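(R)-specific enoyl-CoA hydratase (Pseudomonas aeruginosa, PDB 5CPG) catalyses the reversible (R)-specific hydration of trans-2-enoyl-CoA to (R)-3-hydroxyacyl-CoA. Local coordinates at the interface of chains A and B. Residues are numbered along the deposited sequence; one frame, centred on the assembly and turned at random. Chains: chain A/B, (R)-specific enoyl-CoA hydratase.

The three patches belong to the two-fold symmetric interface of chains A and B, each with a chain-swapped twin. Contacts 1 and 2 are neighbours, their C-alpha centres about 11 Å apart, and share helix 25-35 of chain A, which meets its own copy in contact 1 and helix 62-73 of the partner in contact 2. The C-alpha centre of contact 3 lies about 20 Å from that of contact 1 and 24 Å from that of contact 2. It takes up, in chain B, the hydratase 2 motif that contact 2 shows in chain A, which suggests that subunit pairing and active-site construction are coupled.

Contact 1: the interface of chains A and B. Residues chain A 29-30, 33-34, 152; chain B 30-31, 149, 152.
A:Leu30 and B:Leu30 meet methyl to methyl where the two copies of helix 25-35 come together, CD2 of each 3.7 Å from the other, their side chains crossing at about a right angle. Beside them A:Ile152 and B:Ile152 lie alongside, pointing the same way, with CG2 to CG2 at 3.9 Å. The branching of isoleucine lets one residue serve two partners: while CG2 of B:Ile152 faces its mate, the other arm, extended by a chi2 of 175°, carries CD1 to 3.6 Å from CB of A:Ala33. Alanine suits that place because its single methyl lets the partner's strand 152-154 come close to the helix. The other leucine branch, CD1 of B:Leu30, reaches the same CB at 4.0 Å. B:Leu149, poorly ordered, leans its methyls on the backbone of A:Ala33. Further out, A:Val34 sends CG2, anti to its own N, towards the backbone N and CB of B:Phe31, a looser fit at 4.1 Å from that CB. Aliphatic side chains of the two helices and of strand 152-154 make up the patch, which probably helps hold the subunits together and may help place the motif loop that follows each helix.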
# COMPACT_ATOMS: atom_id res chain seq x y z
N GLN A 29 11.08 -2.78 -7.68
CA GLN A 29 10.93 -1.88 -8.82
C GLN A 29 9.45 -1.59 -9.13
O GLN A 29 9.10 -0.45 -9.39
CB GLN A 29 11.60 -2.48 -10.04
CG GLN A 29 13.10 -2.54 -9.89
CD GLN A 29 13.73 -3.41 -10.95
OE1 GLN A 29 13.14 -4.39 -11.40
NE2 GLN A 29 14.95 -3.07 -11.32
N LEU A 30 8.59 -2.60 -9.08
CA LEU A 30 7.18 -2.37 -9.35
C LEU A 30 6.59 -1.43 -8.28
O LEU A 30 5.77 -0.56 -8.61
CB LEU A 30 6.39 -3.70 -9.36
CG LEU A 30 6.77 -4.54 -10.57
CD1 LEU A 30 6.28 -5.95 -10.33
CD2 LEU A 30 6.16 -3.97 -11.89
N ALA A 33 7.55 2.09 -8.92
CA ALA A 33 6.92 2.62 -10.11
C ALA A 33 5.50 3.07 -9.84
O ALA A 33 5.06 4.09 -10.36
CB ALA A 33 6.92 1.59 -11.25
N VAL A 34 4.78 2.31 -9.05
CA VAL A 34 3.38 2.64 -8.87
C VAL A 34 3.20 3.64 -7.71
O VAL A 34 2.25 4.45 -7.72
CB VAL A 34 2.55 1.37 -8.67
CG1 VAL A 34 2.82 0.76 -7.28
CG2 VAL A 34 1.05 1.72 -8.90
N ILE A 152 4.94 -8.00 -18.46
CA ILE A 152 5.49 -6.78 -17.90
C ILE A 152 6.99 -6.96 -17.88
O ILE A 152 7.49 -7.85 -17.22
CB ILE A 152 4.91 -6.50 -16.49
CG1 ILE A 152 3.39 -6.29 -16.58
CG2 ILE A 152 5.64 -5.32 -15.83
CD1 ILE A 152 2.72 -6.16 -15.20
N LEU B 30 0.20 -2.18 -12.73
CA LEU B 30 1.40 -2.34 -11.93
C LEU B 30 1.05 -2.67 -10.48
O LEU B 30 1.74 -3.47 -9.85
CB LEU B 30 2.27 -1.11 -12.02
CG LEU B 30 2.92 -0.86 -13.41
CD1 LEU B 30 3.80 0.39 -13.40
CD2 LEU B 30 3.70 -2.11 -13.96
N PHE B 31 -0.00 -2.05 -9.95
CA PHE B 31 -0.35 -2.36 -8.56
C PHE B 31 -0.81 -3.82 -8.48
O PHE B 31 -0.45 -4.53 -7.58
CB PHE B 31 -1.43 -1.43 -8.02
CG PHE B 31 -1.62 -1.58 -6.51
CD1 PHE B 31 -0.88 -0.81 -5.66
CD2 PHE B 31 -2.51 -2.54 -6.00
CE1 PHE B 31 -1.01 -0.95 -4.26
CE2 PHE B 31 -2.64 -2.71 -4.65
CZ PHE B 31 -1.89 -1.92 -3.77
N LEU B 149 13.75 5.01 -12.36
CA LEU B 149 13.04 3.76 -12.54
C LEU B 149 13.64 3.06 -13.76
O LEU B 149 14.00 3.72 -14.74
CB LEU B 149 11.54 3.99 -12.72
CG LEU B 149 10.73 4.33 -11.46
CD1 LEU B 149 9.32 4.72 -11.82
CD2 LEU B 149 10.73 3.13 -10.53
N ILE B 152 9.86 0.19 -18.02
CA ILE B 152 8.88 -0.86 -17.77
C ILE B 152 7.90 -0.89 -18.95
O ILE B 152 7.17 0.07 -19.18
CB ILE B 152 8.11 -0.63 -16.46
CG1 ILE B 152 9.08 -0.68 -15.26
CG2 ILE B 152 7.01 -1.71 -16.29
CD1 ILE B 152 8.43 -0.34 -13.91

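Contact 2: the interface of chains A and B. Residues chain A 31, 35-37; chain B 19, 65-66, 68-69.
The ring of A:Phe31 directs its far end at B:Ala65, CZ standing 3.7 Å from CB, and with chi1 at -167° it extends from helix 25-35 towards helix 62-73 of the partner. The alanines make this approach possible: B:Ala65 offers a methyl to the ring and to CB of A:Ser35, and B:Ala69 offers one to CB of A:Asp37 at 3.8 Å. Polar groups surround this centre. A:Ser35 turns OG between its backbone N and carbonyl carbon (chi1 66°), where it donates to the carbonyl O of A:Phe31 and accepts from the N of A:Asp37 at 3.0 Å. A:Gly36 takes a positive phi of 90°, easy for a residue without a side chain, and turns the backbone into the motif loop. OH of B:Tyr19 donates to the carbonyl O of A:Ser35 at 2.7 Å, in the carbonyl plane and on a lone pair. A water in plane at the ring edge of A:Phe31 links OD2 of A:Asp37, the catalytic aspartate of the hydratase 2 motif, at 2.6 Å, to the hydroxyl OG of B:Ser68, at 2.8 Å. That hydroxyl donates to the carbonyl O of B:Ala65, tilted from the carbonyl plane. Helix 62-73 is the central helix of the hotdog fold, wrapped by the sheet to which strand 16-22 belongs, while helix 25-35 and the motif loop probably belong to the (R)-hydratase-specific overhang that packs against the partner.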
# COMPACT_ATOMS: atom_id res chain seq x y z
N PHE A 31 6.96 -1.61 -7.01
CA PHE A 31 6.31 -0.78 -6.00
C PHE A 31 6.74 0.67 -6.14
O PHE A 31 5.93 1.59 -5.95
CB PHE A 31 6.58 -1.29 -4.59
CG PHE A 31 5.69 -0.66 -3.57
CD1 PHE A 31 4.44 -1.20 -3.29
CD2 PHE A 31 6.06 0.50 -2.94
CE1 PHE A 31 3.59 -0.58 -2.35
CE2 PHE A 31 5.24 1.09 -2.01
CZ PHE A 31 4.00 0.55 -1.72
N SER A 35 4.13 3.65 -6.74
CA SER A 35 4.01 4.63 -5.65
C SER A 35 4.63 5.98 -5.99
O SER A 35 4.22 7.03 -5.48
CB SER A 35 4.66 4.07 -4.37
OG SER A 35 6.07 3.93 -4.53
N GLY A 36 5.68 5.93 -6.82
CA GLY A 36 6.50 7.09 -7.07
C GLY A 36 7.66 7.25 -6.11
O GLY A 36 8.41 8.23 -6.19
N ASP A 37 7.80 6.30 -5.20
CA ASP A 37 8.87 6.33 -4.16
C ASP A 37 10.14 5.74 -4.73
O ASP A 37 10.39 4.51 -4.66
CB ASP A 37 8.46 5.58 -2.89
CG ASP A 37 9.48 5.69 -1.77
OD1 ASP A 37 10.62 6.16 -2.02
OD2 ASP A 37 9.12 5.29 -0.63
N TYR B 19 1.19 15.91 -2.78
CA TYR B 19 1.81 14.93 -3.67
C TYR B 19 0.68 14.49 -4.58
O TYR B 19 -0.35 14.06 -4.07
CB TYR B 19 2.37 13.76 -2.85
CG TYR B 19 3.08 12.65 -3.62
CD1 TYR B 19 2.48 11.41 -3.84
CD2 TYR B 19 4.40 12.82 -4.06
CE1 TYR B 19 3.13 10.41 -4.50
CE2 TYR B 19 5.06 11.78 -4.75
CZ TYR B 19 4.41 10.60 -4.95
OH TYR B 19 5.06 9.57 -5.59
N ALA B 65 -0.10 3.38 -1.05
CA ALA B 65 1.21 3.48 -1.69
C ALA B 65 1.56 4.95 -1.95
O ALA B 65 2.67 5.40 -1.73
CB ALA B 65 1.21 2.68 -3.02
N LEU B 66 0.58 5.72 -2.47
CA LEU B 66 0.87 7.11 -2.76
C LEU B 66 1.19 7.92 -1.48
O LEU B 66 2.13 8.72 -1.50
CB LEU B 66 -0.31 7.75 -3.50
CG LEU B 66 -0.58 7.16 -4.87
CD1 LEU B 66 -1.93 7.79 -5.33
CD2 LEU B 66 0.59 7.44 -5.85
N SER B 68 2.50 6.73 1.18
CA SER B 68 3.80 6.32 1.68
C SER B 68 4.91 7.05 0.88
O SER B 68 5.91 7.52 1.47
CB SER B 68 3.94 4.77 1.63
OG SER B 68 4.22 4.30 0.33
N ALA B 69 4.72 7.23 -0.43
CA ALA B 69 5.71 7.95 -1.24
C ALA B 69 5.75 9.43 -0.89
O ALA B 69 6.82 10.06 -0.93
CB ALA B 69 5.41 7.81 -2.73
O HOH W 1 6.97 3.93 -0.11

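Contact 3: the interface of chains A and B. Residues chain A 78, 144-147; chain B 38-40.
B:Arg38 and A:Ala147 grip each other twice, joining the hydratase 2 motif of chain B, to which B:Arg38, B:Asn39 and B:Pro40 belong, to the segment near the C-terminus of chain A. The N of A:Ala147 donates to the carbonyl O of B:Arg38 at 2.9 Å, nearly straight at 162° at the hydrogen. In return NH1 of the guanidinium donates to the carbonyl O of A:Ala147 at 2.8 Å. This oxygen lies close to the guanidinium plane, at its edge, yet the nitrogen stands above the carbonyl plane rather than on a lone pair. CB and CD of B:Arg38 both pass 3.4 Å from that oxygen, and the bend at chi3 (-70°) then turns the guanidinium back so that NH1 reaches it; arginine suits the place, being long and flexible enough to do this and still end in a donor. A:Leu146 crosses the arginine at about a right angle, its CD1 3.9 Å from NH2, while CD2 rests near CA of B:Asn39 at 4.0 Å. The ring of B:Pro40 presents CD to the methyl CG1 of A:Val144 at 3.7 Å, rigid ring against branched side chain. The fit slackens at the margins. A:Pro78 brushes OD1 of B:Asn39 with CG and CB, the side chains crossing. A:Glu145, poorly ordered, meets B:Pro40 through its backbone O; its carboxylate, uncertainly placed, is modelled with OE2 6.9 Å from NH1 of B:Arg38, so any attraction would be weak and long-range.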
# COMPACT_ATOMS: atom_id res chain seq x y z
N PRO A 78 -13.13 -12.53 -3.33
CA PRO A 78 -13.93 -11.68 -4.22
C PRO A 78 -15.27 -11.18 -3.66
O PRO A 78 -15.99 -11.95 -3.04
CB PRO A 78 -14.15 -12.58 -5.43
CG PRO A 78 -12.93 -13.40 -5.48
CD PRO A 78 -12.55 -13.68 -4.04
N VAL A 144 -14.84 -16.36 -9.21
CA VAL A 144 -14.40 -15.32 -10.12
C VAL A 144 -13.07 -15.73 -10.76
O VAL A 144 -12.20 -16.26 -10.08
CB VAL A 144 -14.24 -13.97 -9.37
CG1 VAL A 144 -13.66 -12.89 -10.29
CG2 VAL A 144 -15.58 -13.53 -8.78
N GLU A 145 -12.94 -15.52 -12.06
CA GLU A 145 -11.66 -15.74 -12.72
C GLU A 145 -10.85 -14.46 -12.52
O GLU A 145 -11.29 -13.39 -12.93
CB GLU A 145 -11.85 -16.04 -14.21
CG GLU A 145 -10.57 -16.36 -14.97
CD GLU A 145 -10.05 -17.75 -14.64
OE1 GLU A 145 -10.87 -18.60 -14.24
OE2 GLU A 145 -8.83 -18.00 -14.78
N LEU A 146 -9.70 -14.57 -11.86
CA LEU A 146 -8.82 -13.41 -11.76
C LEU A 146 -8.24 -13.05 -13.13
O LEU A 146 -8.02 -13.92 -13.97
CB LEU A 146 -7.68 -13.68 -10.76
CG LEU A 146 -8.00 -13.91 -9.26
CD1 LEU A 146 -6.73 -14.00 -8.41
CD2 LEU A 146 -8.97 -12.88 -8.66
N ALA A 147 -8.00 -11.76 -13.37
CA ALA A 147 -7.52 -11.33 -14.69
C ALA A 147 -6.03 -11.65 -14.87
O ALA A 147 -5.22 -11.39 -13.99
CB ALA A 147 -7.76 -9.84 -14.88
N ARG B 38 -5.48 -9.35 -8.58
CA ARG B 38 -5.87 -9.25 -9.96
C ARG B 38 -7.38 -9.42 -10.12
O ARG B 38 -7.83 -9.93 -11.15
CB ARG B 38 -5.11 -10.31 -10.75
CG ARG B 38 -3.63 -10.02 -10.78
CD ARG B 38 -2.87 -11.09 -11.59
NE ARG B 38 -2.86 -12.35 -10.88
CZ ARG B 38 -3.52 -13.43 -11.27
NH1 ARG B 38 -4.23 -13.43 -12.41
NH2 ARG B 38 -3.45 -14.53 -10.54
N ASN B 39 -8.14 -8.96 -9.15
CA ASN B 39 -9.62 -8.94 -9.31
C ASN B 39 -9.98 -8.16 -10.56
O ASN B 39 -9.38 -7.12 -10.84
CB ASN B 39 -10.28 -8.34 -8.07
CG ASN B 39 -10.49 -9.37 -6.97
OD1 ASN B 39 -11.45 -10.15 -7.01
ND2 ASN B 39 -9.58 -9.42 -6.01
N PRO B 40 -10.92 -8.66 -11.36
CA PRO B 40 -11.10 -8.05 -12.69
C PRO B 40 -11.72 -6.67 -12.71
O PRO B 40 -11.63 -6.02 -13.75
CB PRO B 40 -12.04 -9.07 -13.41
CG PRO B 40 -12.74 -9.75 -12.32
CD PRO B 40 -11.69 -9.91 -11.22